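Local coordinates for protein dermonecrotic toxin (Pasteurella multocida, PDB 2EBF) that acts as a mitogenic, dermonecrotic and osteolytic toxin that induces bone resorption and is associated with the severe progressive form of atrophic rhinitis in pigs, at residues T398-S403 and R444-S449; K456-G461 and L491-Q496; A485-K490 and Q522-P527. All blocks are in the same frame, centred on the assembly; numbering follows the deposited sequence.

Contact 1: residues T398-S403 and R444-S449; sequences TEIAIS and RKLLQS
I400, on the strand 399-402, and L446, on the helix 442-452, bring the two backbones to their nearest approach, with 8.6 Å from CA to CA. The helical segment 444-449 lies beside one face of the strand. Because side chains alternate along a strand, I400 and I402 both point toward the helix from the backbone, while A401 between them points to the opposite face, where it packs on L491.

The contact is carried by one leucine set against two isoleucines. The fork of L446 receives the methyl branch of I400: CG2 of I400 is 3.9 Å from both L446 CD1 and L446 CD2. With chi1 of -62°, this CG2 stands anti to the backbone N of I400, and the longer branch, beside that N, brings its CD1 to 4.0 Å from the same L446 CD2. I402 uses its short branch too, and its CG2 comes to 3.7 Å from L446 CD1, the two side chains passing in opposite directions. L446 thus spans two successive residues of one strand face: both its methyl groups meet I400, and CD1 also reaches I402. F501 of the neighbouring strand touches both I400 and L446, F457 covers both isoleucines, and I382 and F385 of the helix 379-387 close on L446 as well.

One turn along the helix, S449 OG donates to L446 O at 2.7 Å, tilted 25° from the carbonyl plane, so a buried hydroxyl is satisfied by its own helix.

The chemistry is entirely aliphatic across the interface. Its cohesion comes from shape and exclusion of water, with the nearby hydroxyl bonded back to its own helix, as in the hydrophobic layer between the parallel strands of an α/β sheet and a covering helix.

Contact 2: residues K456-G461 and L491-Q496; sequences KFRAIG and LDREGQ
R458 meets both L491 and R493, one through its aliphatic stem and the other through its charged end. The backbones stay well apart, 9.3 Å between the CA atoms of R458 and L491, so side chains must bridge the gap between the edge strand 456-461 and the loop 491-496.

The apolar part is a loose one: R458 CD lies 4.2 Å from L491 CD2 as the two chains slide past each other. R458 leaves the strand with CG anti to its N (chi1 177°), then bends at chi3, which turns NE to E399 while NH2 lies at the R493 group.

The charged part joins like with like. NH2 of R458 and NH2 of R493 are 3.5 Å apart, the guanidinium planes 80° to each other, and R458 comes to the edge of the R493 group. R458 NE is paired in a salt bridge with E399, and R493 NH2 makes a weak bond to K490 O.

Two cations this close would be costly alone; the E399 carboxylate probably offsets the R458 charge, and solvent around the exposed R493 should screen the rest.

Contact 3: residues A485-K490 and Q522-P527; sequences AEAIEK and QYLKIP
Two helix ends meet here: the last turns of the helix 473-490, through A487 and I488, and the C-terminal end of the helix 520-524, through Y523 and L524. I488 and L524 mark the nearest backbone approach, 6.8 Å between CA atoms.

The tip of I488 does most of the touching. Its CD1 lies 3.5 Å from Y523 CB and 3.8 Å from Y523 O, so it rests at the root of the tyrosine, and the ring is approached only obliquely. The same CD1 is 4.0 Å from L524 CD2. L524, with CG anti to its carbonyl carbon (chi1 -65°), splits its methyl groups over the helix: CD2 sits 3.7 Å from A487 O and CD1 4.2 Å from A487 CB. The Y523 ring is turned to F336, their planes about 60° apart.

On another side of the helix, K490 NZ forms a salt bridge with E486 OE2 at 3.3 Å, meeting the carboxylate from above its plane.

Just beyond L524 the chain turns at K525, which has positive phi and bonds back into the last turn. I526 then packs on V521, the apolar pairing across a helix end that commonly accompanies such a termination, the Schellman motif.

The three contacts run in sequence across the α/β sheet of the toxin's C2 region, from the face of contact 1 to the other, where the contact 2 loop lies. Contacts 1 and 2, with centres about 11 Å apart, use neighbouring parallel strands of the same mixed sheet, and I400 O and R458 N, 2.8 Å apart, probably share a hydrogen bond. Contacts 2 and 3 lie about 9 Å apart between centres: D492 CB reaches L524 CD2 at 3.9 Å, and D492 forms a long, weak ion pair with K525. Contacts 1 and 3, about 17 Å apart between centres, do not touch. None of their residues lines the phosphonate pocket in the C3 region.

Contact 1: residues T398-S403 and R444-S449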
loop_
_atom_site.group_PDB
_atom_site.type_symbol
_atom_site.label_atom_id
_atom_site.label_comp_id
_atom_site.label_asym_id
_atom_site.label_seq_id
_atom_site.Cartn_x
_atom_site.Cartn_y
_atom_site.Cartn_z
ATOM N N THR A 398 5.132 31.867 0.479
ATOM C CA THR A 398 5.745 31.485 -0.801
ATOM C C THR A 398 4.793 30.705 -1.696
ATOM O O THR A 398 4.944 30.715 -2.916
ATOM C CB THR A 398 7.041 30.638 -0.614
ATOM O OG1 THR A 398 6.749 29.473 0.160
ATOM C CG2 THR A 398 8.131 31.444 0.085
ATOM N N GLU A 399 3.811 30.035 -1.095
ATOM C CA GLU A 399 3.002 29.068 -1.833
ATOM C C GLU A 399 1.592 28.865 -1.266
ATOM O O GLU A 399 1.389 28.853 -0.048
ATOM C CB GLU A 399 3.745 27.726 -1.881
ATOM C CG GLU A 399 3.206 26.738 -2.898
ATOM C CD GLU A 399 4.219 25.656 -3.264
ATOM O OE1 GLU A 399 5.329 25.651 -2.686
ATOM O OE2 GLU A 399 3.900 24.814 -4.139
ATOM N N ILE A 400 0.634 28.691 -2.178
ATOM C CA ILE A 400 -0.749 28.331 -1.857
ATOM C C ILE A 400 -1.040 26.939 -2.415
ATOM O O ILE A 400 -0.727 26.647 -3.569
ATOM C CB ILE A 400 -1.757 29.337 -2.480
ATOM C CG1 ILE A 400 -1.530 30.748 -1.918
ATOM C CG2 ILE A 400 -3.212 28.868 -2.276
ATOM C CD1 ILE A 400 -1.977 31.865 -2.852
ATOM N N ALA A 401 -1.646 26.083 -1.599
ATOM C CA ALA A 401 -1.944 24.723 -2.025
ATOM C C ALA A 401 -3.393 24.390 -1.743
ATOM O O ALA A 401 -3.931 24.781 -0.707
ATOM C CB ALA A 401 -1.025 23.730 -1.329
ATOM N N ILE A 402 -4.019 23.677 -2.672
ATOM C CA ILE A 402 -5.404 23.281 -2.515
ATOM C C ILE A 402 -5.599 21.814 -2.896
ATOM O O ILE A 402 -5.035 21.332 -3.884
ATOM C CB ILE A 402 -6.407 24.234 -3.267
ATOM C CG1 ILE A 402 -6.687 23.797 -4.717
ATOM C CG2 ILE A 402 -5.968 25.710 -3.168
ATOM C CD1 ILE A 402 -5.485 23.747 -5.635
ATOM N N SER A 403 -6.397 21.119 -2.091
ATOM C CA SER A 403 -6.723 19.724 -2.339
ATOM C C SER A 403 -7.882 19.561 -3.330
ATOM O O SER A 403 -8.131 18.459 -3.813
ATOM C CB SER A 403 -7.048 19.027 -1.016
ATOM O OG SER A 403 -8.173 19.633 -0.415
ATOM N N ARG A 444 -11.452 30.405 -8.193
ATOM C CA ARG A 444 -10.927 31.171 -9.322
ATOM C C ARG A 444 -10.148 32.396 -8.844
ATOM O O ARG A 444 -9.033 32.653 -9.301
ATOM C CB ARG A 444 -12.078 31.594 -10.239
ATOM C CG ARG A 444 -11.649 32.272 -11.516
ATOM C CD ARG A 444 -12.829 32.481 -12.468
ATOM N NE ARG A 444 -13.417 31.211 -12.911
ATOM C CZ ARG A 444 -12.940 30.447 -13.894
ATOM N NH1 ARG A 444 -11.852 30.802 -14.569
ATOM N NH2 ARG A 444 -13.556 29.313 -14.204
ATOM N N LYS A 445 -10.744 33.140 -7.918
ATOM C CA LYS A 445 -10.109 34.322 -7.332
ATOM C C LYS A 445 -8.795 34.010 -6.625
ATOM O O LYS A 445 -7.831 34.788 -6.712
ATOM C CB LYS A 445 -11.069 35.016 -6.367
ATOM C CG LYS A 445 -11.941 36.077 -7.031
ATOM C CD LYS A 445 -13.169 36.416 -6.192
ATOM C CE LYS A 445 -12.877 37.468 -5.134
ATOM N NZ LYS A 445 -14.130 38.188 -4.729
ATOM N N LEU A 446 -8.764 32.874 -5.928
ATOM C CA LEU A 446 -7.559 32.408 -5.236
ATOM C C LEU A 446 -6.441 32.161 -6.242
ATOM O O LEU A 446 -5.316 32.615 -6.050
ATOM C CB LEU A 446 -7.858 31.112 -4.484
ATOM C CG LEU A 446 -7.231 30.773 -3.130
ATOM C CD1 LEU A 446 -6.993 29.284 -3.071
ATOM C CD2 LEU A 446 -5.959 31.551 -2.777
ATOM N N LEU A 447 -6.764 31.438 -7.314
ATOM C CA LEU A 447 -5.819 31.171 -8.389
ATOM C C LEU A 447 -5.361 32.471 -9.039
ATOM O O LEU A 447 -4.178 32.651 -9.319
ATOM C CB LEU A 447 -6.480 30.320 -9.468
ATOM C CG LEU A 447 -5.685 29.233 -10.195
ATOM C CD1 LEU A 447 -6.294 29.005 -11.569
ATOM C CD2 LEU A 447 -4.190 29.516 -10.309
ATOM N N GLN A 448 -6.324 33.349 -9.305
ATOM C CA GLN A 448 -6.047 34.641 -9.916
ATOM C C GLN A 448 -5.055 35.422 -9.052
ATOM O O GLN A 448 -4.101 36.017 -9.569
ATOM C CB GLN A 448 -7.356 35.417 -10.122
ATOM C CG GLN A 448 -7.244 36.666 -11.000
ATOM C CD GLN A 448 -6.576 36.385 -12.330
ATOM O OE1 GLN A 448 -5.458 36.835 -12.574
ATOM N NE2 GLN A 448 -7.244 35.615 -13.186
ATOM N N SER A 449 -5.263 35.400 -7.735
ATOM C CA SER A 449 -4.390 36.136 -6.814
ATOM C C SER A 449 -2.946 35.624 -6.815
ATOM O O SER A 449 -2.008 36.412 -6.691
ATOM C CB SER A 449 -4.958 36.146 -5.393
ATOM O OG SER A 449 -4.745 34.901 -4.736
#

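Contact 2: residues K456-G461 and L491-Q496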
loop_
_atom_site.group_PDB
_atom_site.type_symbol
_atom_site.label_atom_id
_atom_site.label_comp_id
_atom_site.label_asym_id
_atom_site.label_seq_id
_atom_site.Cartn_x
_atom_site.Cartn_y
_atom_site.Cartn_z
ATOM N N LYS A 456 3.465 30.947 -5.763
ATOM C CA LYS A 456 3.289 29.585 -6.284
ATOM C C LYS A 456 1.914 29.037 -5.939
ATOM O O LYS A 456 1.407 29.275 -4.844
ATOM C CB LYS A 456 4.359 28.654 -5.718
ATOM C CG LYS A 456 5.749 28.927 -6.250
ATOM C CD LYS A 456 6.821 28.314 -5.362
ATOM C CE LYS A 456 6.881 26.801 -5.500
ATOM N NZ LYS A 456 7.106 26.326 -6.910
ATOM N N PHE A 457 1.306 28.328 -6.890
ATOM C CA PHE A 457 0.020 27.672 -6.686
ATOM C C PHE A 457 0.163 26.179 -6.975
ATOM O O PHE A 457 0.600 25.781 -8.060
ATOM C CB PHE A 457 -1.068 28.283 -7.577
ATOM C CG PHE A 457 -2.465 27.836 -7.224
ATOM C CD1 PHE A 457 -3.237 28.573 -6.329
ATOM C CD2 PHE A 457 -3.007 26.678 -7.779
ATOM C CE1 PHE A 457 -4.520 28.180 -5.998
ATOM C CE2 PHE A 457 -4.290 26.276 -7.455
ATOM C CZ PHE A 457 -5.051 27.027 -6.555
ATOM N N ARG A 458 -0.210 25.360 -5.998
ATOM C CA ARG A 458 -0.065 23.916 -6.121
ATOM C C ARG A 458 -1.383 23.188 -5.878
ATOM O O ARG A 458 -2.062 23.432 -4.881
ATOM C CB ARG A 458 0.993 23.423 -5.128
ATOM C CG ARG A 458 1.204 21.914 -5.098
ATOM C CD ARG A 458 2.377 21.561 -4.186
ATOM N NE ARG A 458 3.630 22.164 -4.664
ATOM C CZ ARG A 458 4.394 21.648 -5.625
ATOM N NH1 ARG A 458 4.047 20.515 -6.221
ATOM N NH2 ARG A 458 5.509 22.272 -5.998
ATOM N N ALA A 459 -1.732 22.292 -6.798
ATOM C CA ALA A 459 -2.790 21.322 -6.557
ATOM C C ALA A 459 -2.173 20.126 -5.841
ATOM O O ALA A 459 -1.143 19.611 -6.282
ATOM C CB ALA A 459 -3.409 20.876 -7.858
ATOM N N ILE A 460 -2.791 19.697 -4.743
ATOM C CA ILE A 460 -2.338 18.487 -4.047
ATOM C C ILE A 460 -3.382 17.364 -4.028
ATOM O O ILE A 460 -3.152 16.304 -3.438
ATOM C CB ILE A 460 -1.838 18.772 -2.603
ATOM C CG1 ILE A 460 -2.972 19.334 -1.729
ATOM C CG2 ILE A 460 -0.617 19.685 -2.637
ATOM C CD1 ILE A 460 -2.708 19.243 -0.221
ATOM N N GLY A 461 -4.518 17.590 -4.683
ATOM C CA GLY A 461 -5.501 16.522 -4.886
ATOM C C GLY A 461 -4.944 15.495 -5.851
ATOM O O GLY A 461 -4.075 15.799 -6.670
ATOM N N LEU A 491 5.309 20.160 0.356
ATOM C CA LEU A 491 5.040 21.318 1.209
ATOM C C LEU A 491 5.949 21.518 2.415
ATOM O O LEU A 491 6.358 22.654 2.679
ATOM C CB LEU A 491 3.570 21.363 1.641
ATOM C CG LEU A 491 2.542 21.587 0.530
ATOM C CD1 LEU A 491 1.146 21.569 1.125
ATOM C CD2 LEU A 491 2.800 22.880 -0.259
ATOM N N ASP A 492 6.263 20.468 3.166
ATOM C CA ASP A 492 7.166 20.697 4.303
ATOM C C ASP A 492 8.627 20.589 3.878
ATOM O O ASP A 492 9.288 19.555 4.040
ATOM C CB ASP A 492 6.782 19.954 5.611
ATOM C CG ASP A 492 6.925 18.433 5.535
ATOM O OD1 ASP A 492 6.812 17.795 6.614
ATOM O OD2 ASP A 492 7.136 17.871 4.438
ATOM N N ARG A 493 9.087 21.685 3.281
ATOM C CA ARG A 493 10.424 21.805 2.741
ATOM C C ARG A 493 11.011 23.120 3.239
ATOM O O ARG A 493 10.285 24.099 3.439
ATOM C CB ARG A 493 10.380 21.786 1.209
ATOM C CG ARG A 493 9.925 20.442 0.618
ATOM C CD ARG A 493 10.123 20.381 -0.898
ATOM N NE ARG A 493 9.049 21.068 -1.619
ATOM C CZ ARG A 493 8.909 21.100 -2.943
ATOM N NH1 ARG A 493 9.774 20.476 -3.735
ATOM N NH2 ARG A 493 7.889 21.756 -3.477
ATOM N N GLU A 494 12.326 23.136 3.448
ATOM C CA GLU A 494 13.022 24.328 3.926
ATOM C C GLU A 494 12.770 25.534 3.011
ATOM O O GLU A 494 12.699 25.396 1.785
ATOM C CB GLU A 494 14.526 24.044 4.075
ATOM C CG GLU A 494 15.276 23.788 2.756
ATOM C CD GLU A 494 16.079 24.991 2.279
ATOM O OE1 GLU A 494 15.908 25.402 1.102
ATOM O OE2 GLU A 494 16.887 25.524 3.079
ATOM N N GLY A 495 12.613 26.705 3.620
ATOM C CA GLY A 495 12.407 27.946 2.879
ATOM C C GLY A 495 11.013 28.139 2.300
ATOM O O GLY A 495 10.807 29.014 1.451
ATOM N N GLN A 496 10.059 27.326 2.746
ATOM C CA GLN A 496 8.682 27.451 2.282
ATOM C C GLN A 496 7.779 27.898 3.416
ATOM O O GLN A 496 7.867 27.382 4.533
ATOM C CB GLN A 496 8.164 26.132 1.696
ATOM C CG GLN A 496 8.927 25.656 0.467
ATOM C CD GLN A 496 8.198 24.571 -0.319
ATOM O OE1 GLN A 496 7.095 24.141 0.047
ATOM N NE2 GLN A 496 8.815 24.129 -1.415
#

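Contact 3: residues A485-K490 and Q522-P527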
loop_
_atom_site.group_PDB
_atom_site.type_symbol
_atom_site.label_atom_id
_atom_site.label_comp_id
_atom_site.label_asym_id
_atom_site.label_seq_id
_atom_site.Cartn_x
_atom_site.Cartn_y
_atom_site.Cartn_z
ATOM N N ALA A 485 0.312 12.261 1.229
ATOM C CA ALA A 485 1.587 11.871 0.640
ATOM C C ALA A 485 2.136 12.974 -0.264
ATOM O O ALA A 485 3.321 13.327 -0.173
ATOM C CB ALA A 485 1.444 10.546 -0.135
ATOM N N GLU A 486 1.283 13.545 -1.117
ATOM C CA GLU A 486 1.732 14.643 -1.987
ATOM C C GLU A 486 2.139 15.878 -1.177
ATOM O O GLU A 486 3.169 16.502 -1.459
ATOM C CB GLU A 486 0.667 15.004 -3.030
ATOM C CG GLU A 486 1.095 16.077 -4.059
ATOM C CD GLU A 486 2.134 15.592 -5.068
ATOM O OE1 GLU A 486 2.639 14.451 -4.938
ATOM O OE2 GLU A 486 2.464 16.362 -5.997
ATOM N N ALA A 487 1.333 16.227 -0.170
ATOM C CA ALA A 487 1.636 17.388 0.675
ATOM C C ALA A 487 2.952 17.247 1.449
ATOM O O ALA A 487 3.697 18.221 1.598
ATOM C CB ALA A 487 0.485 17.687 1.624
ATOM N N ILE A 488 3.243 16.044 1.935
ATOM C CA ILE A 488 4.514 15.796 2.620
ATOM C C ILE A 488 5.690 16.012 1.672
ATOM O O ILE A 488 6.679 16.655 2.029
ATOM C CB ILE A 488 4.586 14.373 3.213
ATOM C CG1 ILE A 488 3.565 14.192 4.351
ATOM C CG2 ILE A 488 5.998 14.067 3.717
ATOM C CD1 ILE A 488 3.783 15.104 5.530
ATOM N N GLU A 489 5.573 15.486 0.462
ATOM C CA GLU A 489 6.643 15.593 -0.517
ATOM C C GLU A 489 6.871 17.039 -0.936
ATOM O O GLU A 489 8.009 17.466 -1.104
ATOM C CB GLU A 489 6.337 14.706 -1.732
ATOM C CG GLU A 489 7.416 14.643 -2.819
ATOM C CD GLU A 489 8.780 14.171 -2.324
ATOM O OE1 GLU A 489 9.792 14.676 -2.861
ATOM O OE2 GLU A 489 8.854 13.306 -1.417
ATOM N N LYS A 490 5.789 17.799 -1.070
ATOM C CA LYS A 490 5.857 19.084 -1.763
ATOM C C LYS A 490 5.809 20.316 -0.866
ATOM O O LYS A 490 6.231 21.395 -1.283
ATOM C CB LYS A 490 4.756 19.162 -2.826
ATOM C CG LYS A 490 4.839 18.065 -3.879
ATOM C CD LYS A 490 6.132 18.183 -4.681
ATOM C CE LYS A 490 6.353 16.993 -5.602
ATOM N NZ LYS A 490 5.530 17.080 -6.819
ATOM N N GLN A 522 -1.634 17.549 11.066
ATOM C CA GLN A 522 -0.732 16.782 11.936
ATOM C C GLN A 522 0.563 16.415 11.228
ATOM O O GLN A 522 1.648 16.616 11.776
ATOM C CB GLN A 522 -1.425 15.540 12.486
ATOM C CG GLN A 522 -2.456 15.862 13.541
ATOM C CD GLN A 522 -3.724 16.448 12.967
ATOM O OE1 GLN A 522 -4.211 15.999 11.930
ATOM N NE2 GLN A 522 -4.285 17.440 13.653
ATOM N N TYR A 523 0.460 15.875 10.018
ATOM C CA TYR A 523 1.664 15.536 9.269
ATOM C C TYR A 523 2.523 16.750 8.959
ATOM O O TYR A 523 3.741 16.653 9.000
ATOM C CB TYR A 523 1.336 14.780 7.986
ATOM C CG TYR A 523 1.041 13.313 8.190
ATOM C CD1 TYR A 523 2.067 12.399 8.470
ATOM C CD2 TYR A 523 -0.257 12.830 8.074
ATOM C CE1 TYR A 523 1.797 11.039 8.647
ATOM C CE2 TYR A 523 -0.537 11.468 8.242
ATOM C CZ TYR A 523 0.491 10.584 8.525
ATOM O OH TYR A 523 0.206 9.242 8.693
ATOM N N LEU A 524 1.895 17.894 8.675
ATOM C CA LEU A 524 2.645 19.099 8.286
ATOM C C LEU A 524 3.049 19.980 9.475
ATOM O O LEU A 524 3.740 20.990 9.300
ATOM C CB LEU A 524 1.876 19.919 7.238
ATOM C CG LEU A 524 1.655 19.282 5.854
ATOM C CD1 LEU A 524 0.782 20.190 4.977
ATOM C CD2 LEU A 524 2.996 18.971 5.138
ATOM N N LYS A 525 2.628 19.591 10.677
ATOM C CA LYS A 525 2.999 20.301 11.908
ATOM C C LYS A 525 2.452 21.741 11.925
ATOM O O LYS A 525 3.141 22.673 12.344
ATOM C CB LYS A 525 4.523 20.317 12.119
ATOM C CG LYS A 525 5.246 18.958 12.021
ATOM C CD LYS A 525 5.983 18.757 10.693
ATOM C CE LYS A 525 7.170 19.697 10.539
ATOM N NZ LYS A 525 7.832 19.561 9.201
ATOM N N ILE A 526 1.220 21.913 11.460
ATOM C CA ILE A 526 0.582 23.237 11.397
ATOM C C ILE A 526 -0.812 23.167 12.022
ATOM O O ILE A 526 -1.298 22.076 12.278
ATOM C CB ILE A 526 0.503 23.761 9.938
ATOM C CG1 ILE A 526 -0.322 22.803 9.053
ATOM C CG2 ILE A 526 1.926 23.997 9.397
ATOM C CD1 ILE A 526 -0.515 23.275 7.609
ATOM N N PRO A 527 -1.442 24.327 12.303
ATOM C CA PRO A 527 -2.837 24.284 12.759
ATOM C C PRO A 527 -3.860 24.290 11.616
ATOM O O PRO A 527 -3.619 24.906 10.569
ATOM C CB PRO A 527 -2.964 25.570 13.581
ATOM C CG PRO A 527 -2.003 26.552 12.896
ATOM C CD PRO A 527 -0.904 25.704 12.267
#